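Probable uracil-DNA glycosylase (Acanthamoeba polyphaga mimivirus, PDB 5X55) is a probable uracil-DNA glycosylase of the UDG-like superfamily, built on a four-stranded parallel sheet flanked by helices. Local coordinates at residues Y101-A106 / H240-S245; I247-F252 / P365-L370; D289-A294 / E356-R361. One frame throughout, in Å; residues are numbered along the deposited sequence.

Contact 1 (Y101-A106 / H240-S245); sequences YILIDA and HGCLAS
The backbone N-H of Cys242, whose sulfur packs against Ile102 and Leu103, is donated to ND1 of His240 at 2.9 Å. The angle at the hydrogen is 161°, and the donor lies in the plane of the imidazole; the bond ties the loop before helix 244-248 to itself and does not cross the contact. Cys242 SG stands anti to its backbone N (chi1 -174°), directed at segment 101-106, where it comes within 3.5 Å of the carbonyl O of Ile102. On the exposed side CD1 of Leu103 rests on the same SG at 3.8 Å. Two residues on, in the first turn of helix 244-248, the methyl of Ala244 meets two branches of Ile102: CB is 3.8 Å from CG1 and 3.9 Å from CG2. CD1 of Leu103 also approaches this CB, at 4.1 Å, bridging cysteine and alanine. Thus the C-terminal end of helix 98-102 packs beside the start of helix 244-248, with Leu243 at its N-cap position and Ser210 OG hydrogen-bonded to Leu243 N. Ile102 also touches Val177 of helix 173-177. No hydrogen bond crosses between the segments; the 190 Å² contact rests mainly on apolar packing, with the thiol beside the Ile102 carbonyl as its closest approach.

Contact 2 (I247-F252 / P365-L370); sequences ILQGTF and PIFWDL
Thr251, Ile366 and Trp368 form the close-packed, buried part of this contact. OG1 of Thr251 lies 3.5 Å from CD1 of Ile366 and 3.8 Å from CZ3 of Trp368, while its hydrogen-bond partner is the carbonyl O of Trp246. Within the C-terminal tail, CG2 of Ile366 sits 3.3 Å above one face of the indole, offset toward the rim, and Trp246 and Phe351 meet that indole edge-to-face. Helix 244-248 ends just before Thr251 in a Schellman motif: Gly250, with positive phi, is the C-prime residue, Thr251 N bonds to Trp246 O and Gly250 N to Ile247 O, and the chain turns into strand 251-255. Gln249, at that turn, faces the tail with CD anti to CA (chi2 174°), which carries the amide out to the tail. Its amide engages both backbone polar groups of Phe367: Phe367 N donates to Gln249 OE1 at 2.9 Å (163°), and Gln249 NE2 donates to Phe367 O at 3.1 Å. OE1 also lies near the plane of the Phe367 ring, at its edge, 3.3 Å from CD2. A second bond from NE2, to Ser245 O, further fixes the amide's rotation. The solvent side is looser. There a water donates to Gln249 OE1 and to Pro365 O, and CD1 of the exposed, terminal Leu370 meets Gln249 NE2 tip to tip no nearer than 3.9 Å.

Contact 3 (D289-A294 / E356-R361); sequences DLIFVA and EHLKSR
Asp289 OD2 carries two polar links to the end of helix 350-360. His357 NE2 donates to it at 2.7 Å, with a somewhat bent N-H...O angle of 148°; the oxygen lies in the imidazole plane at the ring edge, whereas the donor arrives on the syn side of the carboxylate, 34° out of its plane. CG of His357 lies anti to its backbone N, sending the ring toward Asp289. Arg361 NH1 makes a salt bridge to OD2 at 2.6 Å. Carboxylate and guanidinium planes are nearly parallel, 3° apart, with OD2 over a guanidinium face. CE1 of His357 lies over that same face, 3.3 Å above the plane and off its centre. Beside this polar cluster, CG1 and CD1 of Ile291 are each 3.6 Å from CD2 of His357, and Ile291 CD1 meets CD2 of Leu358 at 3.8 Å. Further out, Tyr312 stacks on the imidazole and helps position it. Ser360 OG donates to His357 O within the helix end; Asp289 is backbone hydrogen-bonded to Lys310, and Leu290 N to the His311 side chain at ND1. The last turn of helix 350-360 and the residue after it thus pack on the start of strand 291-295 and the loop before it, beside strand 312-316.

Overall arrangement
From the N terminus, contact 1 comes first, closing a loop of 133 residues between the end of helix 98-102 and the start of helix 244-248. Contact 2 opens only afterwards, at the far end of that same helix, and closes 112 residues by bringing the C-terminal tail back to it and to edge strand 251-255. Contact 3 is nested inside this second loop, joining strand 291-295 to helix 350-360. Contacts 1 and 2 meet where Ile102 packs on Ile247, and contacts 2 and 3 where Ile366 meets Leu358; contacts 1 and 3 stay about 11 Å apart at their nearest atoms. Contact 1 thus ties helix to helix, while contacts 2 and 3 bring the tail and helix 350-360 onto the parallel sheet.

Contact 1 (Y101-A106 / H240-S245)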
loop_
_atom_site.group_PDB
_atom_site.type_symbol
_atom_site.label_atom_id
_atom_site.label_comp_id
_atom_site.label_asym_id
_atom_site.label_seq_id
_atom_site.Cartn_x
_atom_site.Cartn_y
_atom_site.Cartn_z
ATOM N N TYR A 101 6.314 -11.229 9.643
ATOM C CA TYR A 101 5.166 -10.491 9.128
ATOM C C TYR A 101 5.289 -10.165 7.648
ATOM O O TYR A 101 4.282 -10.165 6.932
ATOM C CB TYR A 101 4.978 -9.172 9.887
ATOM C CG TYR A 101 4.691 -9.307 11.362
ATOM C CD1 TYR A 101 3.409 -9.569 11.818
ATOM C CD2 TYR A 101 5.701 -9.142 12.300
ATOM C CE1 TYR A 101 3.140 -9.689 13.164
ATOM C CE2 TYR A 101 5.444 -9.250 13.654
ATOM C CZ TYR A 101 4.159 -9.522 14.083
ATOM O OH TYR A 101 3.903 -9.639 15.434
ATOM N N ILE A 102 6.485 -9.832 7.168
ATOM C CA ILE A 102 6.546 -9.279 5.821
ATOM C C ILE A 102 6.933 -10.364 4.818
ATOM O O ILE A 102 6.510 -10.320 3.657
ATOM C CB ILE A 102 7.485 -8.053 5.751
ATOM C CG1 ILE A 102 7.258 -7.287 4.447
ATOM C CG2 ILE A 102 8.947 -8.431 5.885
ATOM C CD1 ILE A 102 5.920 -6.578 4.386
ATOM N N LEU A 103 7.711 -11.357 5.246
ATOM C CA LEU A 103 8.117 -12.439 4.346
ATOM C C LEU A 103 7.259 -13.670 4.632
ATOM O O LEU A 103 7.653 -14.588 5.348
ATOM C CB LEU A 103 9.602 -12.739 4.494
ATOM C CG LEU A 103 10.060 -13.765 3.462
ATOM C CD1 LEU A 103 10.036 -13.120 2.096
ATOM C CD2 LEU A 103 11.429 -14.336 3.781
ATOM N N ILE A 104 6.077 -13.696 4.021
ATOM C CA ILE A 104 5.013 -14.629 4.377
ATOM C C ILE A 104 5.001 -15.814 3.418
ATOM O O ILE A 104 5.106 -15.645 2.196
ATOM C CB ILE A 104 3.657 -13.898 4.366
ATOM C CG1 ILE A 104 3.612 -12.858 5.469
ATOM C CG2 ILE A 104 2.491 -14.871 4.503
ATOM C CD1 ILE A 104 2.416 -11.973 5.335
ATOM N N ASP A 105 4.831 -17.011 3.967
ATOM C CA ASP A 105 4.701 -18.234 3.181
ATOM C C ASP A 105 3.266 -18.738 3.293
ATOM O O ASP A 105 2.793 -19.037 4.400
ATOM C CB ASP A 105 5.691 -19.289 3.669
ATOM C CG ASP A 105 5.562 -20.613 2.933
ATOM O OD1 ASP A 105 4.939 -20.682 1.847
ATOM O OD2 ASP A 105 6.118 -21.602 3.450
ATOM N N ALA A 106 2.573 -18.824 2.150
ATOM C CA ALA A 106 1.186 -19.299 2.172
ATOM C C ALA A 106 1.077 -20.731 2.707
ATOM O O ALA A 106 0.069 -21.079 3.326
ATOM C CB ALA A 106 0.564 -19.197 0.780
ATOM N N HIS A 240 8.037 -15.411 -7.361
ATOM C CA HIS A 240 7.039 -15.141 -6.335
ATOM C C HIS A 240 6.594 -13.681 -6.445
ATOM O O HIS A 240 7.168 -12.894 -7.195
ATOM C CB HIS A 240 7.640 -15.400 -4.959
ATOM C CG HIS A 240 8.795 -14.500 -4.672
ATOM N ND1 HIS A 240 8.632 -13.226 -4.167
ATOM C CD2 HIS A 240 10.122 -14.652 -4.890
ATOM C CE1 HIS A 240 9.815 -12.649 -4.045
ATOM N NE2 HIS A 240 10.736 -13.491 -4.480
ATOM N N GLY A 241 5.612 -13.301 -5.635
ATOM C CA GLY A 241 5.140 -11.928 -5.654
ATOM C C GLY A 241 5.340 -11.173 -4.353
ATOM O O GLY A 241 4.597 -10.233 -4.051
ATOM N N CYS A 242 6.330 -11.561 -3.564
ATOM C CA CYS A 242 6.501 -11.009 -2.226
ATOM C C CYS A 242 7.512 -9.867 -2.252
ATOM O O CYS A 242 8.690 -10.080 -2.565
ATOM C CB CYS A 242 6.937 -12.096 -1.249
ATOM S SG CYS A 242 6.994 -11.492 0.417
ATOM N N LEU A 243 7.052 -8.664 -1.904
ATOM C CA LEU A 243 7.836 -7.440 -2.032
ATOM C C LEU A 243 8.530 -7.032 -0.727
ATOM O O LEU A 243 8.908 -5.860 -0.567
ATOM C CB LEU A 243 6.933 -6.318 -2.545
ATOM C CG LEU A 243 6.289 -6.718 -3.879
ATOM C CD1 LEU A 243 5.382 -5.616 -4.431
ATOM C CD2 LEU A 243 7.383 -7.097 -4.904
ATOM N N ALA A 244 8.708 -7.983 0.199
ATOM C CA ALA A 244 9.424 -7.731 1.446
ATOM C C ALA A 244 10.722 -6.953 1.224
ATOM O O ALA A 244 11.065 -6.051 2.002
ATOM C CB ALA A 244 9.700 -9.070 2.126
ATOM N N SER A 245 11.428 -7.251 0.138
ATOM C CA SER A 245 12.729 -6.638 -0.099
ATOM C C SER A 245 12.611 -5.132 -0.312
ATOM O O SER A 245 13.401 -4.349 0.235
ATOM C CB SER A 245 13.383 -7.299 -1.310
ATOM O OG SER A 245 14.570 -6.617 -1.647
#

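Contact 2 (I247-F252 / P365-L370)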
loop_
_atom_site.group_PDB
_atom_site.type_symbol
_atom_site.label_atom_id
_atom_site.label_comp_id
_atom_site.label_asym_id
_atom_site.label_seq_id
_atom_site.Cartn_x
_atom_site.Cartn_y
_atom_site.Cartn_z
ATOM N N ILE A 247 10.097 -3.151 0.594
ATOM C CA ILE A 247 9.508 -2.459 1.730
ATOM C C ILE A 247 10.538 -2.285 2.825
ATOM O O ILE A 247 10.624 -1.216 3.443
ATOM C CB ILE A 247 8.264 -3.220 2.214
ATOM C CG1 ILE A 247 7.206 -3.237 1.103
ATOM C CG2 ILE A 247 7.710 -2.638 3.541
ATOM C CD1 ILE A 247 6.181 -4.316 1.314
ATOM N N LEU A 248 11.367 -3.313 3.055
ATOM C CA LEU A 248 12.414 -3.209 4.073
ATOM C C LEU A 248 13.395 -2.081 3.772
ATOM O O LEU A 248 14.011 -1.540 4.696
ATOM C CB LEU A 248 13.154 -4.534 4.189
ATOM C CG LEU A 248 12.367 -5.631 4.901
ATOM C CD1 LEU A 248 12.786 -7.019 4.420
ATOM C CD2 LEU A 248 12.531 -5.499 6.425
ATOM N N GLN A 249 13.545 -1.709 2.496
ATOM C CA GLN A 249 14.456 -0.654 2.062
ATOM C C GLN A 249 13.779 0.706 1.946
ATOM O O GLN A 249 14.357 1.627 1.356
ATOM C CB GLN A 249 15.102 -1.020 0.722
ATOM C CG GLN A 249 15.964 -2.311 0.745
ATOM C CD GLN A 249 16.463 -2.689 -0.637
ATOM O OE1 GLN A 249 17.368 -2.054 -1.185
ATOM N NE2 GLN A 249 15.835 -3.695 -1.232
ATOM N N GLY A 250 12.577 0.861 2.486
ATOM C CA GLY A 250 11.932 2.153 2.531
ATOM C C GLY A 250 10.865 2.410 1.486
ATOM O O GLY A 250 10.465 3.566 1.320
ATOM N N THR A 251 10.377 1.382 0.792
ATOM C CA THR A 251 9.254 1.543 -0.124
ATOM C C THR A 251 7.956 1.342 0.665
ATOM O O THR A 251 7.617 0.215 1.048
ATOM C CB THR A 251 9.354 0.574 -1.302
ATOM O OG1 THR A 251 10.712 0.515 -1.755
ATOM C CG2 THR A 251 8.485 1.079 -2.455
ATOM N N PHE A 252 7.224 2.434 0.893
ATOM C CA PHE A 252 6.022 2.432 1.736
ATOM C C PHE A 252 4.817 2.113 0.854
ATOM O O PHE A 252 4.169 2.998 0.297
ATOM C CB PHE A 252 5.872 3.781 2.432
ATOM C CG PHE A 252 4.793 3.837 3.491
ATOM C CD1 PHE A 252 4.948 3.171 4.701
ATOM C CD2 PHE A 252 3.662 4.617 3.305
ATOM C CE1 PHE A 252 3.983 3.250 5.694
ATOM C CE2 PHE A 252 2.685 4.703 4.299
ATOM C CZ PHE A 252 2.848 4.011 5.499
ATOM N N PRO A 365 20.308 4.437 -2.124
ATOM C CA PRO A 365 19.424 3.920 -3.175
ATOM C C PRO A 365 18.604 2.731 -2.693
ATOM O O PRO A 365 18.782 2.205 -1.592
ATOM C CB PRO A 365 20.395 3.503 -4.287
ATOM C CG PRO A 365 21.659 3.179 -3.559
ATOM C CD PRO A 365 21.728 4.161 -2.402
ATOM N N ILE A 366 17.673 2.322 -3.551
ATOM C CA ILE A 366 16.872 1.125 -3.339
ATOM C C ILE A 366 17.296 0.092 -4.374
ATOM O O ILE A 366 17.319 0.386 -5.579
ATOM C CB ILE A 366 15.367 1.417 -3.443
ATOM C CG1 ILE A 366 14.894 2.281 -2.263
ATOM C CG2 ILE A 366 14.612 0.108 -3.514
ATOM C CD1 ILE A 366 13.427 2.713 -2.351
ATOM N N PHE A 367 17.648 -1.105 -3.904
ATOM C CA PHE A 367 18.054 -2.201 -4.784
ATOM C C PHE A 367 16.822 -3.021 -5.126
ATOM O O PHE A 367 16.340 -3.806 -4.307
ATOM C CB PHE A 367 19.116 -3.066 -4.119
ATOM C CG PHE A 367 20.319 -2.310 -3.735
ATOM C CD1 PHE A 367 21.319 -2.066 -4.665
ATOM C CD2 PHE A 367 20.447 -1.789 -2.453
ATOM C CE1 PHE A 367 22.453 -1.332 -4.318
ATOM C CE2 PHE A 367 21.569 -1.053 -2.095
ATOM C CZ PHE A 367 22.579 -0.823 -3.033
ATOM N N TRP A 368 16.322 -2.849 -6.344
ATOM C CA TRP A 368 15.059 -3.476 -6.720
ATOM C C TRP A 368 15.204 -4.958 -6.999
ATOM O O TRP A 368 14.215 -5.684 -6.923
ATOM C CB TRP A 368 14.473 -2.794 -7.955
ATOM C CG TRP A 368 14.314 -1.335 -7.746
ATOM C CD1 TRP A 368 15.061 -0.332 -8.289
ATOM C CD2 TRP A 368 13.358 -0.713 -6.897
ATOM N NE1 TRP A 368 14.622 0.887 -7.834
ATOM C CE2 TRP A 368 13.576 0.681 -6.971
ATOM C CE3 TRP A 368 12.341 -1.198 -6.069
ATOM C CZ2 TRP A 368 12.799 1.598 -6.257
ATOM C CZ3 TRP A 368 11.562 -0.288 -5.363
ATOM C CH2 TRP A 368 11.799 1.097 -5.461
ATOM N N ASP A 369 16.399 -5.425 -7.336
ATOM C CA ASP A 369 16.492 -6.805 -7.784
ATOM C C ASP A 369 16.829 -7.764 -6.648
ATOM O O ASP A 369 16.095 -8.733 -6.449
ATOM C CB ASP A 369 17.524 -6.939 -8.905
ATOM C CG ASP A 369 17.249 -8.135 -9.805
ATOM O OD1 ASP A 369 16.269 -8.865 -9.542
ATOM O OD2 ASP A 369 18.018 -8.346 -10.772
ATOM N N LEU A 370 17.909 -7.499 -5.905
ATOM C CA LEU A 370 18.453 -8.368 -4.828
ATOM C C LEU A 370 18.021 -9.843 -4.783
ATOM O O LEU A 370 18.873 -10.739 -4.858
ATOM C CB LEU A 370 18.142 -7.768 -3.451
ATOM C CG LEU A 370 18.836 -6.462 -3.091
ATOM C CD1 LEU A 370 18.754 -6.199 -1.593
ATOM C CD2 LEU A 370 20.271 -6.463 -3.577
ATOM O OXT LEU A 370 16.844 -10.188 -4.624
HETATM O O HOH W 1 18.670 0.005 0.411
#

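Contact 3 (D289-A294 / E356-R361)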
loop_
_atom_site.group_PDB
_atom_site.type_symbol
_atom_site.label_atom_id
_atom_site.label_comp_id
_atom_site.label_asym_id
_atom_site.label_seq_id
_atom_site.Cartn_x
_atom_site.Cartn_y
_atom_site.Cartn_z
ATOM N N ASP A 289 10.853 15.777 0.969
ATOM C CA ASP A 289 11.462 15.194 -0.212
ATOM C C ASP A 289 11.181 13.690 -0.294
ATOM O O ASP A 289 12.076 12.877 -0.557
ATOM C CB ASP A 289 12.967 15.471 -0.199
ATOM C CG ASP A 289 13.621 15.180 -1.511
ATOM O OD1 ASP A 289 14.678 14.518 -1.484
ATOM O OD2 ASP A 289 13.078 15.611 -2.552
ATOM N N LEU A 290 9.943 13.305 0.009
ATOM C CA LEU A 290 9.519 11.942 -0.254
ATOM C C LEU A 290 9.225 11.806 -1.736
ATOM O O LEU A 290 9.019 12.795 -2.444
ATOM C CB LEU A 290 8.276 11.581 0.557
ATOM C CG LEU A 290 8.375 11.771 2.070
ATOM C CD1 LEU A 290 7.091 11.307 2.755
ATOM C CD2 LEU A 290 9.580 11.057 2.647
ATOM N N ILE A 291 9.193 10.568 -2.210
ATOM C CA ILE A 291 8.778 10.289 -3.577
ATOM C C ILE A 291 7.414 9.609 -3.542
ATOM O O ILE A 291 7.255 8.562 -2.902
ATOM C CB ILE A 291 9.809 9.431 -4.315
ATOM C CG1 ILE A 291 11.161 10.150 -4.290
ATOM C CG2 ILE A 291 9.321 9.169 -5.739
ATOM C CD1 ILE A 291 12.345 9.263 -4.589
ATOM N N PHE A 292 6.436 10.205 -4.226
ATOM C CA PHE A 292 5.096 9.653 -4.369
ATOM C C PHE A 292 4.922 9.133 -5.790
ATOM O O PHE A 292 5.133 9.871 -6.763
ATOM C CB PHE A 292 4.018 10.702 -4.050
ATOM C CG PHE A 292 3.864 10.983 -2.584
ATOM C CD1 PHE A 292 4.717 11.864 -1.941
ATOM C CD2 PHE A 292 2.872 10.339 -1.838
ATOM C CE1 PHE A 292 4.596 12.118 -0.579
ATOM C CE2 PHE A 292 2.735 10.578 -0.463
ATOM C CZ PHE A 292 3.607 11.470 0.171
ATOM N N VAL A 293 4.544 7.863 -5.900
ATOM C CA VAL A 293 4.308 7.198 -7.175
ATOM C C VAL A 293 2.808 6.997 -7.321
ATOM O O VAL A 293 2.190 6.300 -6.505
ATOM C CB VAL A 293 5.055 5.860 -7.248
ATOM C CG1 VAL A 293 4.753 5.172 -8.538
ATOM C CG2 VAL A 293 6.526 6.082 -7.093
ATOM N N ALA A 294 2.219 7.615 -8.351
ATOM C CA ALA A 294 0.776 7.592 -8.570
ATOM C C ALA A 294 0.468 6.748 -9.808
ATOM O O ALA A 294 0.615 7.210 -10.944
ATOM C CB ALA A 294 0.225 9.012 -8.713
ATOM N N GLU A 356 16.995 8.167 -9.768
ATOM C CA GLU A 356 17.640 9.435 -10.064
ATOM C C GLU A 356 17.296 10.475 -9.014
ATOM O O GLU A 356 18.169 11.245 -8.607
ATOM C CB GLU A 356 17.265 9.913 -11.463
ATOM C CG GLU A 356 17.777 9.000 -12.578
ATOM C CD GLU A 356 19.225 8.527 -12.357
ATOM O OE1 GLU A 356 20.141 9.378 -12.261
ATOM O OE2 GLU A 356 19.444 7.295 -12.260
ATOM N N HIS A 357 16.045 10.496 -8.532
ATOM C CA HIS A 357 15.696 11.487 -7.515
ATOM C C HIS A 357 16.426 11.220 -6.200
ATOM O O HIS A 357 16.984 12.145 -5.588
ATOM C CB HIS A 357 14.189 11.524 -7.295
ATOM C CG HIS A 357 13.746 12.638 -6.396
ATOM N ND1 HIS A 357 13.499 13.916 -6.858
ATOM C CD2 HIS A 357 13.542 12.675 -5.057
ATOM C CE1 HIS A 357 13.140 14.684 -5.844
ATOM N NE2 HIS A 357 13.155 13.954 -4.743
ATOM N N LEU A 358 16.460 9.960 -5.760
ATOM C CA LEU A 358 17.200 9.639 -4.541
ATOM C C LEU A 358 18.668 10.015 -4.684
ATOM O O LEU A 358 19.274 10.573 -3.759
ATOM C CB LEU A 358 17.069 8.150 -4.205
ATOM C CG LEU A 358 15.701 7.694 -3.695
ATOM C CD1 LEU A 358 15.649 6.167 -3.471
ATOM C CD2 LEU A 358 15.355 8.436 -2.415
ATOM N N LYS A 359 19.256 9.714 -5.840
ATOM C CA LYS A 359 20.666 9.998 -6.044
ATOM C C LYS A 359 20.906 11.496 -6.095
ATOM O O LYS A 359 21.924 11.979 -5.588
ATOM C CB LYS A 359 21.147 9.296 -7.314
ATOM C CG LYS A 359 22.445 9.798 -7.908
ATOM C CD LYS A 359 22.867 8.900 -9.072
ATOM C CE LYS A 359 23.420 9.707 -10.245
ATOM N NZ LYS A 359 24.689 10.428 -9.925
ATOM N N SER A 360 19.957 12.251 -6.646
ATOM C CA SER A 360 20.118 13.696 -6.700
ATOM C C SER A 360 19.964 14.331 -5.328
ATOM O O SER A 360 20.374 15.480 -5.149
ATOM C CB SER A 360 19.133 14.322 -7.695
ATOM O OG SER A 360 17.839 14.502 -7.144
ATOM N N ARG A 361 19.401 13.619 -4.351
ATOM C CA ARG A 361 19.420 14.108 -2.975
ATOM C C ARG A 361 20.354 13.300 -2.072
ATOM O O ARG A 361 20.168 13.271 -0.854
ATOM C CB ARG A 361 18.008 14.135 -2.396
ATOM C CG ARG A 361 16.981 14.678 -3.363
ATOM C CD ARG A 361 17.094 16.182 -3.518
ATOM N NE ARG A 361 16.223 16.709 -4.571
ATOM C CZ ARG A 361 15.085 17.364 -4.347
ATOM N NH1 ARG A 361 14.665 17.579 -3.102
ATOM N NH2 ARG A 361 14.368 17.821 -5.372
#